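Long-range contacts in heat shock protein-related protein (Deinococcus radiodurans, PDB 4FEI), which probably acts as a small heat shock protein chaperone that binds unfolding proteins under stress, represented here by its alpha-crystallin domain: residues G3-A8 with L22-V27; R12-H17 with T88-K93; Q40-G45 with V64-F69; P72-S77 with E92-T97. One frame throughout, in Å; residues are numbered along the deposited sequence.

Interaction 1: residues G3-A8 with L22-V27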
loop_
_atom_site.group_PDB
_atom_site.type_symbol
_atom_site.label_atom_id
_atom_site.label_comp_id
_atom_site.label_asym_id
_atom_site.label_seq_id
_atom_site.Cartn_x
_atom_site.Cartn_y
_atom_site.Cartn_z
ATOM N N GLY A 3 -8.576 -9.199 6.049
ATOM C CA GLY A 3 -9.644 -9.289 5.032
ATOM C C GLY A 3 -9.212 -9.647 3.614
ATOM O O GLY A 3 -8.014 -9.640 3.302
ATOM N N PRO A 4 -10.180 -9.954 2.739
ATOM C CA PRO A 4 -9.816 -10.303 1.351
ATOM C C PRO A 4 -9.243 -9.062 0.643
ATOM O O PRO A 4 -9.747 -7.950 0.817
ATOM C CB PRO A 4 -11.154 -10.715 0.708
ATOM C CG PRO A 4 -12.140 -10.889 1.889
ATOM C CD PRO A 4 -11.640 -9.972 2.964
ATOM N N TRP A 5 -8.207 -9.280 -0.156
ATOM C CA TRP A 5 -7.434 -8.184 -0.719
ATOM C C TRP A 5 -7.840 -7.871 -2.160
ATOM O O TRP A 5 -7.775 -8.748 -3.050
ATOM C CB TRP A 5 -5.934 -8.547 -0.678
ATOM C CG TRP A 5 -5.045 -7.391 -0.876
ATOM C CD1 TRP A 5 -5.393 -6.058 -0.833
ATOM C CD2 TRP A 5 -3.623 -7.433 -1.097
ATOM N NE1 TRP A 5 -4.273 -5.279 -1.011
ATOM C CE2 TRP A 5 -3.176 -6.100 -1.176
ATOM C CE3 TRP A 5 -2.686 -8.476 -1.230
ATOM C CZ2 TRP A 5 -1.836 -5.780 -1.393
ATOM C CZ3 TRP A 5 -1.370 -8.158 -1.453
ATOM C CH2 TRP A 5 -0.952 -6.810 -1.536
ATOM N N THR A 6 -8.257 -6.614 -2.361
ATOM C CA THR A 6 -8.462 -6.018 -3.681
ATOM C C THR A 6 -7.639 -4.721 -3.758
ATOM O O THR A 6 -8.083 -3.667 -3.316
ATOM C CB THR A 6 -9.971 -5.794 -3.977
ATOM O OG1 THR A 6 -10.650 -7.069 -3.924
ATOM C CG2 THR A 6 -10.220 -5.177 -5.394
ATOM N N PRO A 7 -6.414 -4.808 -4.313
ATOM C CA PRO A 7 -5.522 -3.632 -4.333
ATOM C C PRO A 7 -6.040 -2.564 -5.276
ATOM O O PRO A 7 -6.403 -2.873 -6.426
ATOM C CB PRO A 7 -4.169 -4.199 -4.809
ATOM C CG PRO A 7 -4.439 -5.556 -5.369
ATOM C CD PRO A 7 -5.766 -6.039 -4.831
ATOM N N ALA A 8 -6.089 -1.323 -4.772
ATOM C CA ALA A 8 -6.598 -0.179 -5.510
ATOM C C ALA A 8 -5.744 0.145 -6.789
ATOM O O ALA A 8 -4.499 0.066 -6.760
ATOM C CB ALA A 8 -6.730 1.021 -4.576
ATOM N N LEU A 22 -0.751 0.179 -9.217
ATOM C CA LEU A 22 -1.495 -0.753 -8.351
ATOM C C LEU A 22 -0.882 -0.746 -6.944
ATOM O O LEU A 22 0.293 -1.025 -6.797
ATOM C CB LEU A 22 -1.476 -2.164 -8.970
ATOM C CG LEU A 22 -2.462 -3.173 -8.401
ATOM C CD1 LEU A 22 -3.895 -2.868 -8.878
ATOM C CD2 LEU A 22 -2.037 -4.631 -8.784
ATOM N N ASP A 23 -1.672 -0.393 -5.939
ATOM C CA ASP A 23 -1.167 -0.303 -4.563
ATOM C C ASP A 23 -1.030 -1.720 -3.985
ATOM O O ASP A 23 -2.043 -2.349 -3.600
ATOM C CB ASP A 23 -2.107 0.512 -3.660
ATOM C CG ASP A 23 -2.002 1.988 -3.891
ATOM O OD1 ASP A 23 -2.973 2.715 -3.534
ATOM O OD2 ASP A 23 -0.966 2.448 -4.396
ATOM N N VAL A 24 0.225 -2.199 -3.932
ATOM C CA VAL A 24 0.500 -3.536 -3.413
ATOM C C VAL A 24 1.572 -3.520 -2.267
ATOM O O VAL A 24 2.651 -4.098 -2.409
ATOM C CB VAL A 24 0.882 -4.532 -4.586
ATOM C CG1 VAL A 24 -0.357 -4.893 -5.468
ATOM C CG2 VAL A 24 2.000 -3.968 -5.449
ATOM N N PRO A 25 1.296 -2.826 -1.150
ATOM C CA PRO A 25 2.321 -2.811 -0.094
ATOM C C PRO A 25 2.484 -4.178 0.573
ATOM O O PRO A 25 1.488 -4.861 0.780
ATOM C CB PRO A 25 1.783 -1.769 0.920
ATOM C CG PRO A 25 0.346 -1.804 0.751
ATOM C CD PRO A 25 0.091 -2.086 -0.736
ATOM N N GLY A 26 3.730 -4.567 0.862
ATOM C CA GLY A 26 4.027 -5.800 1.606
ATOM C C GLY A 26 3.920 -7.090 0.768
ATOM O O GLY A 26 4.030 -8.194 1.318
ATOM N N VAL A 27 3.726 -6.962 -0.553
ATOM C CA VAL A 27 3.565 -8.128 -1.425
ATOM C C VAL A 27 4.853 -8.962 -1.455
ATOM O O VAL A 27 5.955 -8.396 -1.350
ATOM C CB VAL A 27 3.167 -7.677 -2.844
ATOM C CG1 VAL A 27 2.758 -8.833 -3.746
ATOM C CG2 VAL A 27 2.021 -6.883 -2.694
HETATM O O HOH W 1 -3.548 -2.433 -1.524
#

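Interaction 2: residues R12-H17 with T88-K93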
loop_
_atom_site.group_PDB
_atom_site.type_symbol
_atom_site.label_atom_id
_atom_site.label_comp_id
_atom_site.label_asym_id
_atom_site.label_seq_id
_atom_site.Cartn_x
_atom_site.Cartn_y
_atom_site.Cartn_z
ATOM N N ARG A 12 -3.122 5.928 -15.592
ATOM C CA ARG A 12 -2.586 7.260 -15.884
ATOM C C ARG A 12 -2.284 7.364 -17.382
ATOM O O ARG A 12 -1.731 6.439 -17.992
ATOM C CB ARG A 12 -1.323 7.526 -15.050
ATOM C CG ARG A 12 -0.589 8.847 -15.386
ATOM C CD ARG A 12 0.663 9.006 -14.528
ATOM N NE ARG A 12 1.615 7.876 -14.626
ATOM C CZ ARG A 12 2.542 7.584 -13.703
ATOM N NH1 ARG A 12 2.637 8.325 -12.579
ATOM N NH2 ARG A 12 3.366 6.539 -13.886
ATOM N N ASP A 13 -2.696 8.483 -17.962
ATOM C CA ASP A 13 -2.413 8.782 -19.334
ATOM C C ASP A 13 -1.020 9.367 -19.347
ATOM O O ASP A 13 -0.809 10.467 -18.869
ATOM C CB ASP A 13 -3.445 9.793 -19.837
ATOM C CG ASP A 13 -3.186 10.261 -21.260
ATOM O OD1 ASP A 13 -2.358 9.646 -21.975
ATOM O OD2 ASP A 13 -3.828 11.274 -21.659
ATOM N N ALA A 14 -0.063 8.624 -19.883
ATOM C CA ALA A 14 1.298 9.138 -20.044
ATOM C C ALA A 14 1.636 9.369 -21.544
ATOM O O ALA A 14 2.720 8.990 -22.026
ATOM C CB ALA A 14 2.275 8.205 -19.406
ATOM N N GLY A 15 0.710 9.989 -22.268
ATOM C CA GLY A 15 0.955 10.385 -23.657
ATOM C C GLY A 15 1.135 9.219 -24.626
ATOM O O GLY A 15 0.167 8.720 -25.193
ATOM N N THR A 16 2.376 8.795 -24.809
ATOM C CA THR A 16 2.686 7.695 -25.701
ATOM C C THR A 16 2.360 6.370 -25.017
ATOM O O THR A 16 2.130 5.351 -25.693
ATOM C CB THR A 16 4.206 7.707 -26.197
ATOM O OG1 THR A 16 5.092 7.406 -25.099
ATOM C CG2 THR A 16 4.605 9.075 -26.819
ATOM N N HIS A 17 2.353 6.391 -23.690
ATOM C CA HIS A 17 2.122 5.199 -22.890
ATOM C C HIS A 17 0.886 5.289 -22.005
ATOM O O HIS A 17 0.403 6.370 -21.684
ATOM C CB HIS A 17 3.347 4.861 -22.038
ATOM C CG HIS A 17 4.500 4.347 -22.832
ATOM N ND1 HIS A 17 5.411 5.182 -23.450
ATOM C CD2 HIS A 17 4.890 3.082 -23.118
ATOM C CE1 HIS A 17 6.308 4.447 -24.094
ATOM N NE2 HIS A 17 6.019 3.170 -23.901
ATOM N N THR A 88 3.972 -0.325 -10.940
ATOM C CA THR A 88 3.750 0.488 -12.142
ATOM C C THR A 88 3.929 -0.387 -13.370
ATOM O O THR A 88 5.029 -0.877 -13.638
ATOM C CB THR A 88 4.751 1.690 -12.174
ATOM O OG1 THR A 88 4.659 2.437 -10.946
ATOM C CG2 THR A 88 4.491 2.619 -13.376
ATOM N N VAL A 89 2.844 -0.591 -14.107
ATOM C CA VAL A 89 2.885 -1.327 -15.351
ATOM C C VAL A 89 2.641 -0.387 -16.543
ATOM O O VAL A 89 1.595 0.213 -16.653
ATOM C CB VAL A 89 1.806 -2.483 -15.394
ATOM C CG1 VAL A 89 2.081 -3.458 -16.606
ATOM C CG2 VAL A 89 1.706 -3.223 -14.039
ATOM N N ARG A 90 3.593 -0.316 -17.458
ATOM C CA ARG A 90 3.557 0.622 -18.545
ATOM C C ARG A 90 3.309 -0.078 -19.909
ATOM O O ARG A 90 3.977 -1.070 -20.245
ATOM C CB ARG A 90 4.883 1.367 -18.554
ATOM C CG ARG A 90 4.880 2.625 -19.339
ATOM C CD ARG A 90 5.933 3.589 -18.766
ATOM N NE ARG A 90 5.704 4.938 -19.267
ATOM C CZ ARG A 90 6.341 6.013 -18.835
ATOM N NH1 ARG A 90 6.049 7.195 -19.360
ATOM N NH2 ARG A 90 7.262 5.911 -17.872
ATOM N N PHE A 91 2.368 0.460 -20.689
ATOM C CA PHE A 91 2.021 -0.098 -21.972
ATOM C C PHE A 91 2.094 1.028 -22.994
ATOM O O PHE A 91 1.754 2.197 -22.680
ATOM C CB PHE A 91 0.581 -0.652 -21.989
ATOM C CG PHE A 91 0.309 -1.749 -20.995
ATOM C CD1 PHE A 91 0.478 -3.073 -21.351
ATOM C CD2 PHE A 91 -0.141 -1.450 -19.689
ATOM C CE1 PHE A 91 0.220 -4.111 -20.435
ATOM C CE2 PHE A 91 -0.389 -2.459 -18.770
ATOM C CZ PHE A 91 -0.211 -3.804 -19.160
ATOM N N GLU A 92 2.503 0.716 -24.222
ATOM C CA GLU A 92 2.489 1.747 -25.240
ATOM C C GLU A 92 1.162 1.750 -25.962
ATOM O O GLU A 92 0.658 0.707 -26.330
ATOM C CB GLU A 92 3.709 1.702 -26.192
ATOM C CG GLU A 92 3.922 0.470 -26.923
ATOM C CD GLU A 92 5.198 0.509 -27.776
ATOM O OE1 GLU A 92 5.285 1.366 -28.699
ATOM O OE2 GLU A 92 6.091 -0.348 -27.535
ATOM N N LYS A 93 0.583 2.933 -26.126
ATOM C CA LYS A 93 -0.714 3.102 -26.766
ATOM C C LYS A 93 -0.633 2.861 -28.270
ATOM O O LYS A 93 0.393 3.078 -28.910
ATOM C CB LYS A 93 -1.256 4.507 -26.484
ATOM C CG LYS A 93 -1.844 4.656 -25.082
ATOM C CD LYS A 93 -1.723 6.070 -24.513
ATOM C CE LYS A 93 -2.712 7.029 -25.112
ATOM N NZ LYS A 93 -2.719 8.300 -24.267
HETATM O O HOH W 2 4.953 5.143 -11.362
#

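Interaction 3: residues Q40-G45 with V64-F69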
loop_
_atom_site.group_PDB
_atom_site.type_symbol
_atom_site.label_atom_id
_atom_site.label_comp_id
_atom_site.label_asym_id
_atom_site.label_seq_id
_atom_site.Cartn_x
_atom_site.Cartn_y
_atom_site.Cartn_z
ATOM N N GLN A 40 -7.683 -6.841 -21.772
ATOM C CA GLN A 40 -7.746 -7.008 -20.330
ATOM C C GLN A 40 -6.350 -7.272 -19.803
ATOM O O GLN A 40 -5.578 -8.029 -20.381
ATOM C CB GLN A 40 -8.665 -8.179 -19.905
ATOM C CG GLN A 40 -10.128 -8.140 -20.410
ATOM C CD GLN A 40 -11.133 -7.516 -19.408
ATOM O OE1 GLN A 40 -12.084 -6.819 -19.814
ATOM N NE2 GLN A 40 -10.941 -7.783 -18.109
ATOM N N LEU A 41 -6.030 -6.636 -18.687
ATOM C CA LEU A 41 -4.838 -6.962 -17.964
ATOM C C LEU A 41 -5.253 -7.728 -16.707
ATOM O O LEU A 41 -6.176 -7.308 -15.943
ATOM C CB LEU A 41 -4.119 -5.685 -17.584
ATOM C CG LEU A 41 -2.639 -5.605 -17.247
ATOM C CD1 LEU A 41 -2.491 -4.811 -16.016
ATOM C CD2 LEU A 41 -1.951 -6.946 -17.106
ATOM N N THR A 42 -4.598 -8.875 -16.506
ATOM C CA THR A 42 -4.842 -9.658 -15.300
ATOM C C THR A 42 -3.641 -9.571 -14.402
ATOM O O THR A 42 -2.530 -9.824 -14.845
ATOM C CB THR A 42 -5.262 -11.104 -15.579
ATOM O OG1 THR A 42 -6.394 -11.096 -16.474
ATOM C CG2 THR A 42 -5.619 -11.810 -14.253
ATOM N N VAL A 43 -3.877 -9.139 -13.162
ATOM C CA VAL A 43 -2.808 -9.017 -12.174
ATOM C C VAL A 43 -3.151 -9.918 -10.985
ATOM O O VAL A 43 -4.293 -9.887 -10.478
ATOM C CB VAL A 43 -2.636 -7.543 -11.622
ATOM C CG1 VAL A 43 -1.361 -7.460 -10.838
ATOM C CG2 VAL A 43 -2.573 -6.553 -12.714
ATOM N N SER A 44 -2.168 -10.687 -10.526
ATOM C CA SER A 44 -2.325 -11.536 -9.369
ATOM C C SER A 44 -1.072 -11.498 -8.531
ATOM O O SER A 44 -0.013 -11.162 -9.015
ATOM C CB SER A 44 -2.681 -12.976 -9.796
ATOM O OG SER A 44 -1.641 -13.532 -10.594
ATOM N N GLY A 45 -1.212 -11.812 -7.246
ATOM C CA GLY A 45 -0.094 -11.899 -6.321
ATOM C C GLY A 45 -0.584 -12.229 -4.933
ATOM O O GLY A 45 -1.752 -12.582 -4.757
ATOM N N VAL A 64 -6.552 -11.098 -6.950
ATOM C CA VAL A 64 -6.682 -11.277 -8.368
ATOM C C VAL A 64 -7.525 -10.127 -8.927
ATOM O O VAL A 64 -8.671 -9.920 -8.484
ATOM C CB VAL A 64 -7.357 -12.664 -8.757
ATOM C CG1 VAL A 64 -7.454 -12.797 -10.298
ATOM C CG2 VAL A 64 -6.616 -13.833 -8.116
ATOM N N ARG A 65 -6.962 -9.377 -9.877
ATOM C CA ARG A 65 -7.727 -8.334 -10.594
ATOM C C ARG A 65 -7.723 -8.534 -12.105
ATOM O O ARG A 65 -6.690 -8.892 -12.687
ATOM C CB ARG A 65 -7.265 -6.927 -10.223
ATOM C CG ARG A 65 -7.416 -6.685 -8.748
ATOM C CD ARG A 65 -7.633 -5.313 -8.437
ATOM N NE ARG A 65 -8.946 -4.855 -8.868
ATOM C CZ ARG A 65 -9.266 -3.566 -8.884
ATOM N NH1 ARG A 65 -8.367 -2.644 -8.459
ATOM N NH2 ARG A 65 -10.445 -3.190 -9.325
ATOM N N GLU A 66 -8.889 -8.335 -12.710
ATOM C CA GLU A 66 -9.067 -8.367 -14.158
ATOM C C GLU A 66 -9.481 -6.938 -14.574
ATOM O O GLU A 66 -10.580 -6.453 -14.212
ATOM C CB GLU A 66 -10.123 -9.391 -14.539
ATOM C CG GLU A 66 -9.903 -10.097 -15.833
ATOM C CD GLU A 66 -10.760 -11.367 -15.973
ATOM O OE1 GLU A 66 -10.166 -12.469 -16.244
ATOM O OE2 GLU A 66 -12.020 -11.278 -15.834
ATOM N N LEU A 67 -8.578 -6.248 -15.292
ATOM C CA LEU A 67 -8.695 -4.799 -15.490
ATOM C C LEU A 67 -8.659 -4.486 -16.977
ATOM O O LEU A 67 -7.715 -4.886 -17.673
ATOM C CB LEU A 67 -7.566 -4.023 -14.767
ATOM C CG LEU A 67 -7.256 -4.283 -13.292
ATOM C CD1 LEU A 67 -5.858 -3.805 -12.999
ATOM C CD2 LEU A 67 -8.258 -3.642 -12.309
ATOM N N ALA A 68 -9.695 -3.795 -17.459
ATOM C CA ALA A 68 -9.836 -3.509 -18.902
ATOM C C ALA A 68 -9.020 -2.292 -19.215
ATOM O O ALA A 68 -9.051 -1.320 -18.429
ATOM C CB ALA A 68 -11.304 -3.239 -19.248
ATOM N N PHE A 69 -8.278 -2.322 -20.324
ATOM C CA PHE A 69 -7.531 -1.122 -20.774
ATOM C C PHE A 69 -8.498 0.015 -21.134
ATOM O O PHE A 69 -9.413 -0.187 -21.911
ATOM C CB PHE A 69 -6.659 -1.418 -21.988
ATOM C CG PHE A 69 -5.567 -2.414 -21.734
ATOM C CD1 PHE A 69 -5.608 -3.695 -22.318
ATOM C CD2 PHE A 69 -4.485 -2.072 -20.940
ATOM C CE1 PHE A 69 -4.594 -4.620 -22.076
ATOM C CE2 PHE A 69 -3.444 -2.991 -20.694
ATOM C CZ PHE A 69 -3.499 -4.267 -21.269
#

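Interaction 4: residues P72-S77 with E92-T97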
loop_
_atom_site.group_PDB
_atom_site.type_symbol
_atom_site.label_atom_id
_atom_site.label_comp_id
_atom_site.label_asym_id
_atom_site.label_seq_id
_atom_site.Cartn_x
_atom_site.Cartn_y
_atom_site.Cartn_z
ATOM N N PRO A 72 -6.872 1.363 -26.107
ATOM C CA PRO A 72 -6.176 0.248 -26.776
ATOM C C PRO A 72 -4.641 0.399 -26.752
ATOM O O PRO A 72 -4.120 1.485 -26.965
ATOM C CB PRO A 72 -6.742 0.273 -28.201
ATOM C CG PRO A 72 -7.340 1.681 -28.350
ATOM C CD PRO A 72 -7.838 2.035 -27.001
ATOM N N VAL A 73 -3.938 -0.696 -26.473
ATOM C CA VAL A 73 -2.473 -0.692 -26.413
ATOM C C VAL A 73 -1.862 -1.647 -27.433
ATOM O O VAL A 73 -2.524 -2.584 -27.880
ATOM C CB VAL A 73 -1.933 -1.040 -24.987
ATOM C CG1 VAL A 73 -2.440 -0.031 -23.939
ATOM C CG2 VAL A 73 -2.308 -2.473 -24.582
ATOM N N ARG A 74 -0.604 -1.404 -27.810
ATOM C CA ARG A 74 0.107 -2.336 -28.667
ATOM C C ARG A 74 0.292 -3.661 -27.935
ATOM O O ARG A 74 0.605 -3.664 -26.751
ATOM C CB ARG A 74 1.471 -1.811 -29.085
ATOM C CG ARG A 74 1.449 -0.667 -30.086
ATOM C CD ARG A 74 2.837 -0.462 -30.647
ATOM N NE ARG A 74 3.260 -1.703 -31.301
ATOM C CZ ARG A 74 4.493 -1.953 -31.733
ATOM N NH1 ARG A 74 5.453 -1.022 -31.578
ATOM N NH2 ARG A 74 4.763 -3.125 -32.324
ATOM N N PRO A 75 0.105 -4.795 -28.655
ATOM C CA PRO A 75 0.302 -6.118 -28.058
ATOM C C PRO A 75 1.738 -6.345 -27.564
ATOM O O PRO A 75 2.689 -5.955 -28.239
ATOM C CB PRO A 75 -0.036 -7.070 -29.219
ATOM C CG PRO A 75 0.116 -6.232 -30.492
ATOM C CD PRO A 75 -0.376 -4.883 -30.053
ATOM N N ALA A 76 1.876 -6.974 -26.401
ATOM C CA ALA A 76 3.176 -7.425 -25.870
ATOM C C ALA A 76 4.152 -6.305 -25.521
ATOM O O ALA A 76 5.359 -6.511 -25.466
ATOM C CB ALA A 76 3.845 -8.470 -26.789
ATOM N N SER A 77 3.613 -5.125 -25.248
ATOM C CA SER A 77 4.424 -3.976 -24.885
ATOM C C SER A 77 4.509 -3.712 -23.393
ATOM O O SER A 77 5.153 -2.748 -22.978
ATOM C CB SER A 77 3.886 -2.734 -25.589
ATOM O OG SER A 77 2.563 -2.460 -25.178
ATOM N N GLU A 92 2.503 0.716 -24.222
ATOM C CA GLU A 92 2.489 1.747 -25.240
ATOM C C GLU A 92 1.162 1.750 -25.962
ATOM O O GLU A 92 0.658 0.707 -26.330
ATOM C CB GLU A 92 3.709 1.702 -26.192
ATOM C CG GLU A 92 3.922 0.470 -26.923
ATOM C CD GLU A 92 5.198 0.509 -27.776
ATOM O OE1 GLU A 92 5.285 1.366 -28.699
ATOM O OE2 GLU A 92 6.091 -0.348 -27.535
ATOM N N LYS A 93 0.583 2.933 -26.126
ATOM C CA LYS A 93 -0.714 3.102 -26.766
ATOM C C LYS A 93 -0.633 2.861 -28.270
ATOM O O LYS A 93 0.393 3.078 -28.910
ATOM C CB LYS A 93 -1.256 4.507 -26.484
ATOM C CG LYS A 93 -1.844 4.656 -25.082
ATOM C CD LYS A 93 -1.723 6.070 -24.513
ATOM C CE LYS A 93 -2.712 7.029 -25.112
ATOM N NZ LYS A 93 -2.719 8.300 -24.267
ATOM N N LEU A 94 -1.739 2.367 -28.811
ATOM C CA LEU A 94 -1.935 2.205 -30.239
ATOM C C LEU A 94 -2.010 3.573 -30.959
ATOM O O LEU A 94 -1.481 3.742 -32.052
ATOM C CB LEU A 94 -3.246 1.464 -30.442
ATOM C CG LEU A 94 -3.252 0.367 -31.478
ATOM C CD1 LEU A 94 -2.533 -0.823 -30.891
ATOM C CD2 LEU A 94 -4.710 0.016 -31.903
ATOM N N ARG A 95 -2.704 4.519 -30.333
ATOM C CA ARG A 95 -2.854 5.870 -30.789
ATOM C C ARG A 95 -2.236 6.768 -29.696
ATOM O O ARG A 95 -2.936 7.231 -28.773
ATOM C CB ARG A 95 -4.342 6.177 -31.013
ATOM C CG ARG A 95 -4.677 7.593 -31.530
ATOM C CD ARG A 95 -6.220 7.785 -31.611
ATOM N NE ARG A 95 -6.620 9.196 -31.482
ATOM C CZ ARG A 95 -6.723 9.868 -30.319
ATOM N NH1 ARG A 95 -7.089 11.155 -30.321
ATOM N NH2 ARG A 95 -6.462 9.268 -29.145
ATOM N N PRO A 96 -0.910 7.012 -29.793
ATOM C CA PRO A 96 -0.222 7.866 -28.823
ATOM C C PRO A 96 -0.778 9.272 -28.918
ATOM O O PRO A 96 -1.122 9.717 -30.015
ATOM C CB PRO A 96 1.241 7.857 -29.305
ATOM C CG PRO A 96 1.348 6.708 -30.268
ATOM C CD PRO A 96 -0.005 6.568 -30.877
ATOM N N THR A 97 -0.907 9.935 -27.774
ATOM C CA THR A 97 -1.154 11.377 -27.703
ATOM C C THR A 97 0.094 12.095 -27.148
ATOM O O THR A 97 0.972 11.474 -26.552
ATOM C CB THR A 97 -2.357 11.738 -26.788
ATOM O OG1 THR A 97 -2.070 11.301 -25.461
ATOM C CG2 THR A 97 -3.659 11.095 -27.286
HETATM O O HOH W 3 -4.542 4.248 -27.763
#

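Interaction 1: residues G3-A8 with L22-V27
A8 and D23 share the one direct hydrogen bond between G3-A8 and L22-V27: D23 N meets A8 O at 3.0 Å, almost straight at the hydrogen and nearly along the C=O axis. L22 CA adds a C-H...O contact to A8 O at 3.5 Å. A second polar link runs through water. W5 NE1 donates to a water 3.0 Å away, lying in the plane of the ring, and that water donates to D23 O at 2.6 Å. The carboxylate of D23 serves the dimer instead, making salt bridges to R47 and R58 of the second subunit. Apolar packing supplies the rest. W5 CG stands anti to the backbone N (chi1 -164°), and the six-membered end of the indole lies at the turn V24-V27, where CH2 is 4.2 Å from V24 CB. P7 crosses V24 obliquely, its CB 3.9 Å from V24 CG1, and the same P7 CB stands 4.1 Å from L22 CG. P7 CD also rests over one face of the indole, offset toward the rim, while F63 meets that indole edge-to-face. The N-terminal arm thus packs on the outgoing end of strand 17-23, within the beta-sandwich of an alpha-crystallin domain.

Interaction 2: residues R12-H17 with T88-K93
K93 reaches the turn at D13 and G15 with its ammonium group: NZ forms a salt bridge to D13 OD1 at 2.7 Å and a hydrogen bond to G15 O at 3.1 Å. A bend in the chain at chi3 (76°) places CE close to G15 O, and T97 OG1 is a weak further partner of NZ. D13 OD1 also accepts from G15 N at 3.1 Å, an Asx turn in which the donor stands 49° out of the carboxylate plane. An alanine in place of K93 would probably leave D13 OD1 without its cationic mate and take one donor from G15 O. The turn A14-H17 is type II', with G15 at positive phi, and it closes the beta hairpin of strands 9-14 and 17-23; A14 and H17 exchange N-H...O bonds both ways. The hairpin end meets strand 86-92 through K93 N, which donates to T16 O at 2.9 Å, and through H17 and E92, a non-hydrogen-bonded antiparallel pair. H17 ND1 and T16 OG1 are hydrogen-bonded at 2.8 Å, while H17 NE2 lies 3.6 Å from E92 CB. H17 CB touches the edge of the R90 guanidinium, the ring and guanidinium planes standing 81° apart. R12 is held mainly by its salt bridge to D19, but its NH2 also donates to a water at 3.3 Å that is hydrogen-bonded to T88 OG1.

Interaction 3: residues Q40-G45 with V64-F69
Q40 CG stands anti to the carbonyl carbon (chi1 -56°), and a bend at chi2 (-95°) carries CD toward E66 and A68; F69, just past the strand, also has CG anti to its carbonyl carbon, and its ring lies against Q40 N and L41 CB. The frame is an antiparallel strand pair, 40-47 beside 62-68, in the three-stranded sheet of the alpha-crystallin sandwich. L41 and L67 form one hydrogen-bonded pair, with L41 N to L67 O at 2.6 Å; V43 and R65 form the next, with R65 N to V43 O at 2.8 Å. On the face of Q40, T42 and E66, Q40 NE2 touches E66 CG at 3.4 Å, amide and carboxylate planes 89° apart. T42 lies alongside E66, pointing the same way. The opposite face carries L41, V43 and L67 into the sandwich interior, where L41 and L67 also pack on L20; V43 CG2 comes within 4.3 Å of L67 CD1. F69 closes the end of the pair with its CZ 4.0 Å from L41 CB, and its ring meets F91 edge-to-face. An alanine at F69 would probably open a gap beside L41 CB and leave the F91 ring without this aromatic partner. R65 turns its end away to E57 of the second subunit, and L67 CD2 sits 3.5 Å above the plane of the R65 guanidinium, over its centre.

Interaction 4: residues P72-S77 with E92-T97
P72 meets L94 through both backbone and side chain. Its carbonyl O accepts from L94 N at 3.1 Å, straight at the hydrogen but with the donor tilted 33° from the carbonyl plane, and from a water at 2.9 Å that in turn accepts from R95 N. P72 CB lies 4.2 Å from L94 CD2. V73 sits opposite K93 in a single backbone bridge; its CB rests 3.4 Å from E92 O, and its side chain faces L18 of strand 17-23. L94 CD1 approaches V73 O. R74 N then donates to E92 O at 2.9 Å, and the R74 side chain crosses that of L94 at about a right angle. R74 NH1 makes a long salt bridge of 3.7 Å to E92 OE1, the guanidinium and carboxylate planes 65° apart. The chain next reverses in the type II turn R74-S77, inside which S77 OG donates to R74 O at 2.8 Å. The same hydroxyl oxygen weakly accepts from E92 N at 3.3 Å, while S77 CB packs on E92 CG. Two good backbone bonds therefore join the loops; the long ion pair at the exposed R74 adds to them, and it probably counts for less than it would if buried.

In the fold
Interaction 1 is the buried contact, interaction 3 is partly buried, and interactions 2 and 4 lie at the surface. Chemistry follows place: indole and proline packing with one water in interaction 1, regular strand pairing in interaction 3, charged side chains and turns in interactions 2 and 4. Interactions 1 and 3 touch where R65 NH1 bonds to P7 O and L22 packs on V43. F91 joins interaction 2 to interaction 3 by packing on L41 and F69. Interactions 2 and 4 share E92 and K93, their centres about 8 Å apart, whereas interactions 1 and 4 lie on opposite sides of the chain's centre. Interactions 1, 2 and 3 also touch the second subunit; interaction 4 does not.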